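Local atomic coordinates of KLLA0F12672p (Kluyveromyces lactis, PDB entry 4M3O), a protein that probably dephosphorylates the C-terminal domain of RNA polymerase II in transcription regulation, and is represented here by its zinc-binding N-terminal domain. Residues 38-42 with 67-73; 42-46 with 77-81; 49-53 with 148-152. The contacts are given in a common frame with arbitrary orientation. Residues are numbered along the deposited sequence.

Interaction 1: 38-42 with 67-73; sequences LITKD and ERNLVKR
This is a charged contact between the C-terminal ends of two helices, 24-40 and 58-70, with one carboxylate taking two arginines. The two segments come closest at Ile-39 and Arg-68, whose CA atoms are 5.2 Å apart. Lys-41 leaves helical phi/psi (-135/162) and the backbone extends into Asp-42, whose chi1 is m. Helix 58-70 ends in a Schellman motif: Lys-72 is its C-prime residue (phi/psi 59/41), with Arg-73 N bonded to Arg-68 O at 2.7 Å and Lys-72 N to Asn-69 O at 2.8 Å. That turn sends the Arg-73 side chain back across the other helix end. Asp-42 OD1 accepts from Arg-68 NH1 and NH2, each at 3.1 Å, from Arg-73 NE at 3.1 Å, and weakly from Arg-73 NH2 at 2.9 Å. Arg-68 (m, t, p, chi4 85°) also donates from NH1 to Leu-38 O at 2.8 Å, in the last turn of helix 24-40. Ile-39 (chi1 p) supplies the apolar part, CG2 lying 3.9 Å from Arg-68 CG and CD1 4.3 Å from Val-71 CG2. Arg-68 NE reaches the carbonyl of zinc ligand Cys-74, so this partly buried salt-bridge network borders the zinc site of this Rtr1/RPAP2 family protein.

Interaction 2: 42-46 with 77-81; sequences DVKDA and PLCSK. With ZN (zinc ion), chain C.
A single direct backbone hydrogen bond, Val-43 N to Pro-77 O (2.9 Å, 168°), joins a short strand to the zinc-binding loop of the Rtr1 zinc finger. The CA 42 to 46 and CA 77 to 80 directions lie 118° apart, too oblique for a regular strand pair, and the segments approach most closely at Val-43 and Leu-78 (CA to CA 4.7 Å) and at Asp-42 and Pro-77 (5.4 Å). Segment 42-46 is extended at Asp-42 (-105/160) and Val-43 (-81/133), then turns at Lys-44 so that Asp-45 takes the N-cap of helix 46-52. Pro-77 (-56/-26) and Leu-78 (-72/-9) make a turn before Cys-79 opens out to -96/143. Water 1 adds a bridge, lying 2.7 Å from Val-43 O and 2.6 Å from Leu-78 O. Val-43 (chi1 t) sets CG2 3.8 Å from Pro-77 CB and CG1 3.7 Å from Leu-78 CD2. Leu-78 (m, t) starts away from the strand, yet its CD2 comes within 3.2 Å of Val-43 O. Asp-42 packs beside the loop, its CG 3.1 Å from Cys-79 O, while its carboxylate charge is met by Arg-68 and Arg-73. The CA-to-CB bond of Cys-79 is directed away from the strand, and its SG binds the metal alongside Cys-74, Cys-112 and His-116. Cys-79 SG accepts from Lys-81 N at 3.4 Å and sits 2.3 Å from the zinc ion.

Interaction 3: 49-53 with 148-152; sequences MKYIS and EIQLL
Met-49, on helix 46-52, directs its CA-to-CB bond at the extended segment 148-152, and CB packs 3.9 Å from Leu-151 CD1. One residue on, Lys-50 marks the closest backbone approach, its CA 5.7 Å from that of Ile-149. Its long side chain (m, t, t, m) bends at the tip to place NZ 3.2 Å from Ile-149 O, a hydrogen bond, and 3.5 Å from Glu-148 OE1, a long salt bridge. Water 2 extends this polar group, accepting from Lys-50 NZ at 3.1 Å and from Leu-151 N at 2.7 Å. Here the loop that follows helix 114-125, near the end of this construct, lies along a short helix, with Ile-149 and Leu-151 directed at the helix and Gln-150 away; Tyr-123 of helix 114-125 also touches Leu-151. Tyr-51 and Ile-52 turn instead to helix 5-13. Ser-53, near the helix end, uses chi1 p to donate OG to Lys-50 O at 2.8 Å, and the same OG lies 3.1 Å from Ile-149 CG1.

Interactions 1 and 2 share Asp-42, where helix 24-40 passes into strand 42-43, and their centres are about 10 Å apart. Interaction 3 follows on helix 46-52. Its centre is about 12 Å from that of interaction 2 and about 19 Å from that of interaction 1, which lies on the other side of the chain's centre. The first segments thus run consecutively from 38 to 53, while their partners come from the end of helix 58-70, the zinc loop and the distant loop after helix 114-125. Interactions 2 and 3 touch: Met-49 CE lies 4.0 Å from Pro-77 CG, and Leu-151 CD1 lies 3.5 Å from Ala-46 CA. One continuous run therefore connects the zinc site to that late loop.

Interaction 1: 38-42 with 67-73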
loop_
_atom_site.group_PDB
_atom_site.type_symbol
_atom_site.label_atom_id
_atom_site.label_comp_id
_atom_site.label_asym_id
_atom_site.label_seq_id
_atom_site.Cartn_x
_atom_site.Cartn_y
_atom_site.Cartn_z
ATOM N N LEU A 38 6.232 -3.135 2.201
ATOM C CA LEU A 38 6.089 -1.755 1.647
ATOM C C LEU A 38 6.646 -0.636 2.537
ATOM O O LEU A 38 6.565 0.535 2.188
ATOM C CB LEU A 38 4.623 -1.487 1.304
ATOM C CG LEU A 38 4.069 -2.494 0.269
ATOM C CD1 LEU A 38 2.601 -2.312 -0.002
ATOM C CD2 LEU A 38 4.882 -2.421 -1.010
ATOM N N ILE A 39 7.202 -0.990 3.685
ATOM C CA ILE A 39 7.976 -0.018 4.485
ATOM C C ILE A 39 9.498 -0.176 4.357
ATOM O O ILE A 39 10.242 0.788 4.611
ATOM C CB ILE A 39 7.577 -0.041 5.970
ATOM C CG1 ILE A 39 8.057 -1.341 6.607
ATOM C CG2 ILE A 39 6.074 0.167 6.067
ATOM C CD1 ILE A 39 8.895 -1.114 7.851
ATOM N N THR A 40 9.942 -1.379 3.964
ATOM C CA THR A 40 11.338 -1.674 3.683
ATOM C C THR A 40 11.677 -1.207 2.293
ATOM O O THR A 40 12.799 -0.759 2.081
ATOM C CB THR A 40 11.654 -3.174 3.838
ATOM O OG1 THR A 40 10.655 -3.964 3.178
ATOM C CG2 THR A 40 11.605 -3.518 5.264
ATOM N N LYS A 41 10.695 -1.257 1.376
ATOM C CA LYS A 41 10.880 -0.924 -0.051
ATOM C C LYS A 41 9.748 -0.035 -0.558
ATOM O O LYS A 41 8.675 0.020 0.074
ATOM C CB LYS A 41 10.843 -2.195 -0.904
ATOM C CG LYS A 41 11.961 -3.147 -0.579
ATOM C CD LYS A 41 11.808 -4.472 -1.298
ATOM C CE LYS A 41 13.095 -5.282 -1.114
ATOM N NZ LYS A 41 13.172 -6.415 -2.068
ATOM N N ASP A 42 9.982 0.632 -1.693
ATOM C CA ASP A 42 8.980 1.477 -2.326
ATOM C C ASP A 42 8.480 0.701 -3.500
ATOM O O ASP A 42 9.160 -0.205 -3.958
ATOM C CB ASP A 42 9.559 2.815 -2.730
ATOM C CG ASP A 42 10.281 3.515 -1.555
ATOM O OD1 ASP A 42 9.781 3.476 -0.407
ATOM O OD2 ASP A 42 11.348 4.127 -1.785
ATOM N N GLU A 67 3.143 3.998 9.161
ATOM C CA GLU A 67 4.329 3.147 9.320
ATOM C C GLU A 67 5.457 3.597 8.397
ATOM O O GLU A 67 6.628 3.607 8.808
ATOM C CB GLU A 67 3.949 1.703 9.039
ATOM C CG GLU A 67 4.505 0.639 9.920
ATOM C CD GLU A 67 4.179 0.876 11.352
ATOM O OE1 GLU A 67 5.138 1.051 12.103
ATOM O OE2 GLU A 67 2.982 0.906 11.693
ATOM N N ARG A 68 5.124 4.050 7.184
ATOM C CA ARG A 68 6.183 4.558 6.295
ATOM C C ARG A 68 6.818 5.846 6.834
ATOM O O ARG A 68 8.069 6.049 6.774
ATOM C CB ARG A 68 5.684 4.757 4.859
ATOM C CG ARG A 68 5.601 3.470 4.025
ATOM C CD ARG A 68 4.952 3.719 2.685
ATOM N NE ARG A 68 5.680 4.653 1.841
ATOM C CZ ARG A 68 6.683 4.294 1.048
ATOM N NH1 ARG A 68 7.085 3.012 1.032
ATOM N NH2 ARG A 68 7.300 5.225 0.294
ATOM N N ASN A 69 5.977 6.726 7.357
ATOM C CA ASN A 69 6.496 7.934 7.967
ATOM C C ASN A 69 7.470 7.662 9.194
ATOM O O ASN A 69 8.475 8.325 9.342
ATOM C CB ASN A 69 5.329 8.822 8.407
ATOM C CG ASN A 69 4.547 9.409 7.240
ATOM O OD1 ASN A 69 4.964 9.365 6.057
ATOM N ND2 ASN A 69 3.406 9.957 7.571
ATOM N N LEU A 70 7.154 6.669 10.004
ATOM C CA LEU A 70 8.002 6.265 11.154
ATOM C C LEU A 70 9.370 5.783 10.744
ATOM O O LEU A 70 10.247 5.764 11.567
ATOM C CB LEU A 70 7.365 5.143 11.972
ATOM C CG LEU A 70 6.046 5.500 12.639
ATOM C CD1 LEU A 70 5.436 4.239 13.212
ATOM C CD2 LEU A 70 6.325 6.477 13.763
ATOM N N VAL A 71 9.536 5.347 9.497
ATOM C CA VAL A 71 10.879 5.021 8.976
ATOM C C VAL A 71 11.353 6.109 7.963
ATOM O O VAL A 71 12.201 5.907 7.091
ATOM C CB VAL A 71 10.878 3.604 8.394
ATOM C CG1 VAL A 71 12.281 3.162 8.001
ATOM C CG2 VAL A 71 10.285 2.618 9.410
ATOM N N LYS A 72 10.808 7.282 8.134
ATOM C CA LYS A 72 11.143 8.438 7.326
ATOM C C LYS A 72 10.905 8.277 5.816
ATOM O O LYS A 72 11.623 8.819 4.988
ATOM C CB LYS A 72 12.540 8.946 7.646
ATOM C CG LYS A 72 12.660 9.313 9.124
ATOM C CD LYS A 72 14.052 9.803 9.453
ATOM C CE LYS A 72 14.325 9.669 10.945
ATOM N NZ LYS A 72 15.750 10.008 11.146
ATOM N N ARG A 73 9.798 7.647 5.464
ATOM C CA ARG A 73 9.433 7.645 4.011
ATOM C C ARG A 73 8.157 8.423 3.772
ATOM O O ARG A 73 7.188 8.373 4.605
ATOM C CB ARG A 73 9.373 6.218 3.517
ATOM C CG ARG A 73 10.793 5.668 3.350
ATOM C CD ARG A 73 10.959 4.211 3.685
ATOM N NE ARG A 73 11.013 3.435 2.465
ATOM C CZ ARG A 73 11.961 2.583 2.110
ATOM N NH1 ARG A 73 12.993 2.292 2.892
ATOM N NH2 ARG A 73 11.840 1.969 0.954
#

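Interaction 2: 42-46 with 77-81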
loop_
_atom_site.group_PDB
_atom_site.type_symbol
_atom_site.label_atom_id
_atom_site.label_comp_id
_atom_site.label_asym_id
_atom_site.label_seq_id
_atom_site.Cartn_x
_atom_site.Cartn_y
_atom_site.Cartn_z
ATOM N N ASP A 42 9.982 0.632 -1.693
ATOM C CA ASP A 42 8.980 1.477 -2.326
ATOM C C ASP A 42 8.480 0.701 -3.500
ATOM O O ASP A 42 9.160 -0.205 -3.958
ATOM C CB ASP A 42 9.559 2.815 -2.730
ATOM C CG ASP A 42 10.281 3.515 -1.555
ATOM O OD1 ASP A 42 9.781 3.476 -0.407
ATOM O OD2 ASP A 42 11.348 4.127 -1.785
ATOM N N VAL A 43 7.298 1.058 -3.987
ATOM C CA VAL A 43 6.627 0.356 -5.078
ATOM C C VAL A 43 7.204 0.826 -6.406
ATOM O O VAL A 43 7.362 2.002 -6.647
ATOM C CB VAL A 43 5.119 0.624 -5.079
ATOM C CG1 VAL A 43 4.497 0.168 -6.396
ATOM C CG2 VAL A 43 4.486 -0.042 -3.850
ATOM N N LYS A 44 7.538 -0.095 -7.285
ATOM C CA LYS A 44 8.359 0.325 -8.375
ATOM C C LYS A 44 7.577 1.079 -9.421
ATOM O O LYS A 44 8.072 2.029 -9.965
ATOM C CB LYS A 44 9.146 -0.838 -8.910
ATOM C CG LYS A 44 8.473 -1.678 -9.956
ATOM C CD LYS A 44 9.531 -2.516 -10.664
ATOM C CE LYS A 44 10.717 -1.668 -11.116
ATOM N NZ LYS A 44 10.251 -0.511 -11.938
ATOM N N ASP A 45 6.342 0.717 -9.685
ATOM C CA ASP A 45 5.667 1.261 -10.821
ATOM C C ASP A 45 4.160 1.226 -10.651
ATOM O O ASP A 45 3.612 0.656 -9.690
ATOM C CB ASP A 45 6.034 0.393 -12.084
ATOM C CG ASP A 45 5.763 -1.130 -11.862
ATOM O OD1 ASP A 45 6.322 -2.008 -12.595
ATOM O OD2 ASP A 45 5.027 -1.469 -10.897
ATOM N N ALA A 46 3.485 1.831 -11.618
ATOM C CA ALA A 46 2.037 1.909 -11.645
ATOM C C ALA A 46 1.351 0.555 -11.566
ATOM O O ALA A 46 0.300 0.408 -10.881
ATOM C CB ALA A 46 1.586 2.665 -12.891
ATOM N N PRO A 77 3.452 5.287 -1.507
ATOM C CA PRO A 77 4.330 4.122 -1.651
ATOM C C PRO A 77 5.281 4.129 -2.888
ATOM O O PRO A 77 6.323 3.557 -2.818
ATOM C CB PRO A 77 3.355 2.909 -1.682
ATOM C CG PRO A 77 2.086 3.411 -1.123
ATOM C CD PRO A 77 2.046 4.902 -1.294
ATOM N N LEU A 78 4.923 4.819 -3.962
ATOM C CA LEU A 78 5.809 4.980 -5.133
ATOM C C LEU A 78 6.995 5.916 -4.905
ATOM O O LEU A 78 7.876 5.968 -5.734
ATOM C CB LEU A 78 5.041 5.536 -6.287
ATOM C CG LEU A 78 4.039 4.587 -6.949
ATOM C CD1 LEU A 78 3.150 5.467 -7.809
ATOM C CD2 LEU A 78 4.783 3.554 -7.828
ATOM N N CYS A 79 7.021 6.621 -3.787
ATOM C CA CYS A 79 8.031 7.638 -3.555
ATOM C C CYS A 79 9.197 7.103 -2.741
ATOM O O CYS A 79 8.991 6.347 -1.774
ATOM C CB CYS A 79 7.412 8.751 -2.737
ATOM S SG CYS A 79 8.350 10.294 -2.660
ATOM N N SER A 80 10.398 7.556 -3.060
ATOM C CA SER A 80 11.574 7.167 -2.300
ATOM C C SER A 80 12.171 8.365 -1.563
ATOM O O SER A 80 13.290 8.302 -1.111
ATOM C CB SER A 80 12.618 6.545 -3.247
ATOM O OG SER A 80 12.961 7.486 -4.239
ATOM N N LYS A 81 11.425 9.446 -1.426
ATOM C CA LYS A 81 11.820 10.512 -0.488
ATOM C C LYS A 81 11.153 10.357 0.883
ATOM O O LYS A 81 10.274 9.485 1.089
ATOM C CB LYS A 81 11.476 11.877 -1.065
ATOM C CG LYS A 81 12.003 11.988 -2.475
ATOM C CD LYS A 81 11.710 13.316 -3.122
ATOM C CE LYS A 81 11.947 13.177 -4.609
ATOM N NZ LYS A 81 12.367 14.473 -5.176
HETATM ZN ZN ZN C . 6.648 11.673 -1.969
HETATM O O HOH W 1 8.255 4.282 -7.737
#

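Interaction 3: 49-53 with 148-152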
loop_
_atom_site.group_PDB
_atom_site.type_symbol
_atom_site.label_atom_id
_atom_site.label_comp_id
_atom_site.label_asym_id
_atom_site.label_seq_id
_atom_site.Cartn_x
_atom_site.Cartn_y
_atom_site.Cartn_z
ATOM N N MET A 49 1.349 -0.830 -8.068
ATOM C CA MET A 49 0.500 0.034 -7.267
ATOM C C MET A 49 -0.964 -0.331 -7.496
ATOM O O MET A 49 -1.763 -0.496 -6.528
ATOM C CB MET A 49 0.877 1.444 -7.680
ATOM C CG MET A 49 0.596 2.539 -6.746
ATOM S SD MET A 49 1.201 2.363 -5.057
ATOM C CE MET A 49 0.120 3.680 -4.543
ATOM N N LYS A 50 -1.325 -0.612 -8.744
ATOM C CA LYS A 50 -2.709 -1.033 -9.045
ATOM C C LYS A 50 -2.990 -2.456 -8.548
ATOM O O LYS A 50 -4.096 -2.741 -8.094
ATOM C CB LYS A 50 -3.018 -0.997 -10.505
ATOM C CG LYS A 50 -2.932 0.375 -11.161
ATOM C CD LYS A 50 -2.719 0.205 -12.695
ATOM C CE LYS A 50 -2.541 1.550 -13.391
ATOM N NZ LYS A 50 -3.850 2.186 -13.721
ATOM N N TYR A 51 -1.980 -3.311 -8.605
ATOM C CA TYR A 51 -2.115 -4.677 -8.076
ATOM C C TYR A 51 -2.335 -4.699 -6.533
ATOM O O TYR A 51 -3.151 -5.439 -6.032
ATOM C CB TYR A 51 -0.855 -5.470 -8.458
ATOM C CG TYR A 51 -0.744 -6.829 -7.862
ATOM C CD1 TYR A 51 -1.537 -7.875 -8.319
ATOM C CD2 TYR A 51 0.155 -7.080 -6.823
ATOM C CE1 TYR A 51 -1.452 -9.153 -7.752
ATOM C CE2 TYR A 51 0.284 -8.357 -6.273
ATOM C CZ TYR A 51 -0.522 -9.388 -6.739
ATOM O OH TYR A 51 -0.404 -10.620 -6.133
ATOM N N ILE A 52 -1.562 -3.896 -5.806
ATOM C CA ILE A 52 -1.644 -3.749 -4.316
ATOM C C ILE A 52 -3.037 -3.566 -3.758
ATOM O O ILE A 52 -3.337 -4.014 -2.667
ATOM C CB ILE A 52 -0.829 -2.504 -3.876
ATOM C CG1 ILE A 52 0.609 -2.698 -4.189
ATOM C CG2 ILE A 52 -0.855 -2.288 -2.394
ATOM C CD1 ILE A 52 1.019 -4.101 -3.955
ATOM N N SER A 53 -3.833 -2.787 -4.487
ATOM C CA SER A 53 -5.080 -2.273 -4.002
ATOM C C SER A 53 -5.962 -3.397 -3.587
ATOM O O SER A 53 -6.760 -3.233 -2.671
ATOM C CB SER A 53 -5.759 -1.346 -5.048
ATOM O OG SER A 53 -6.042 -2.072 -6.267
ATOM N N GLU A 148 -10.698 -1.098 -12.194
ATOM C CA GLU A 148 -9.302 -0.806 -12.286
ATOM C C GLU A 148 -9.025 0.494 -11.594
ATOM O O GLU A 148 -9.666 1.476 -11.843
ATOM C CB GLU A 148 -8.849 -0.740 -13.725
ATOM C CG GLU A 148 -7.700 0.219 -13.924
ATOM C CD GLU A 148 -6.364 -0.452 -14.121
ATOM O OE1 GLU A 148 -5.797 -0.373 -15.223
ATOM O OE2 GLU A 148 -5.864 -1.042 -13.159
ATOM N N ILE A 149 -8.061 0.465 -10.703
ATOM C CA ILE A 149 -7.755 1.588 -9.853
ATOM C C ILE A 149 -6.973 2.552 -10.746
ATOM O O ILE A 149 -6.199 2.106 -11.566
ATOM C CB ILE A 149 -6.913 1.176 -8.596
ATOM C CG1 ILE A 149 -7.582 0.039 -7.843
ATOM C CG2 ILE A 149 -6.770 2.339 -7.612
ATOM C CD1 ILE A 149 -9.000 0.274 -7.339
ATOM N N GLN A 150 -7.191 3.843 -10.556
ATOM C CA GLN A 150 -6.573 4.903 -11.361
ATOM C C GLN A 150 -5.491 5.573 -10.498
ATOM O O GLN A 150 -5.722 5.793 -9.300
ATOM C CB GLN A 150 -7.591 5.980 -11.640
ATOM C CG GLN A 150 -8.889 5.581 -12.272
ATOM C CD GLN A 150 -8.623 5.264 -13.696
ATOM O OE1 GLN A 150 -8.394 6.164 -14.552
ATOM N NE2 GLN A 150 -8.487 3.974 -13.933
ATOM N N LEU A 151 -4.382 5.945 -11.110
ATOM C CA LEU A 151 -3.301 6.631 -10.390
ATOM C C LEU A 151 -3.187 8.067 -10.927
ATOM O O LEU A 151 -3.213 8.274 -12.097
ATOM C CB LEU A 151 -1.972 5.924 -10.662
ATOM C CG LEU A 151 -1.906 4.527 -10.078
ATOM C CD1 LEU A 151 -0.527 3.954 -10.307
ATOM C CD2 LEU A 151 -2.226 4.474 -8.624
ATOM N N LEU A 152 -3.030 9.042 -10.079
ATOM C CA LEU A 152 -2.924 10.400 -10.513
ATOM C C LEU A 152 -1.517 10.778 -10.921
ATOM O O LEU A 152 -0.613 10.606 -10.160
ATOM C CB LEU A 152 -3.382 11.294 -9.387
ATOM C CG LEU A 152 -3.249 12.779 -9.577
ATOM C CD1 LEU A 152 -4.152 13.239 -10.696
ATOM C CD2 LEU A 152 -3.572 13.485 -8.296
HETATM O O HOH W 2 -4.320 5.281 -13.760
#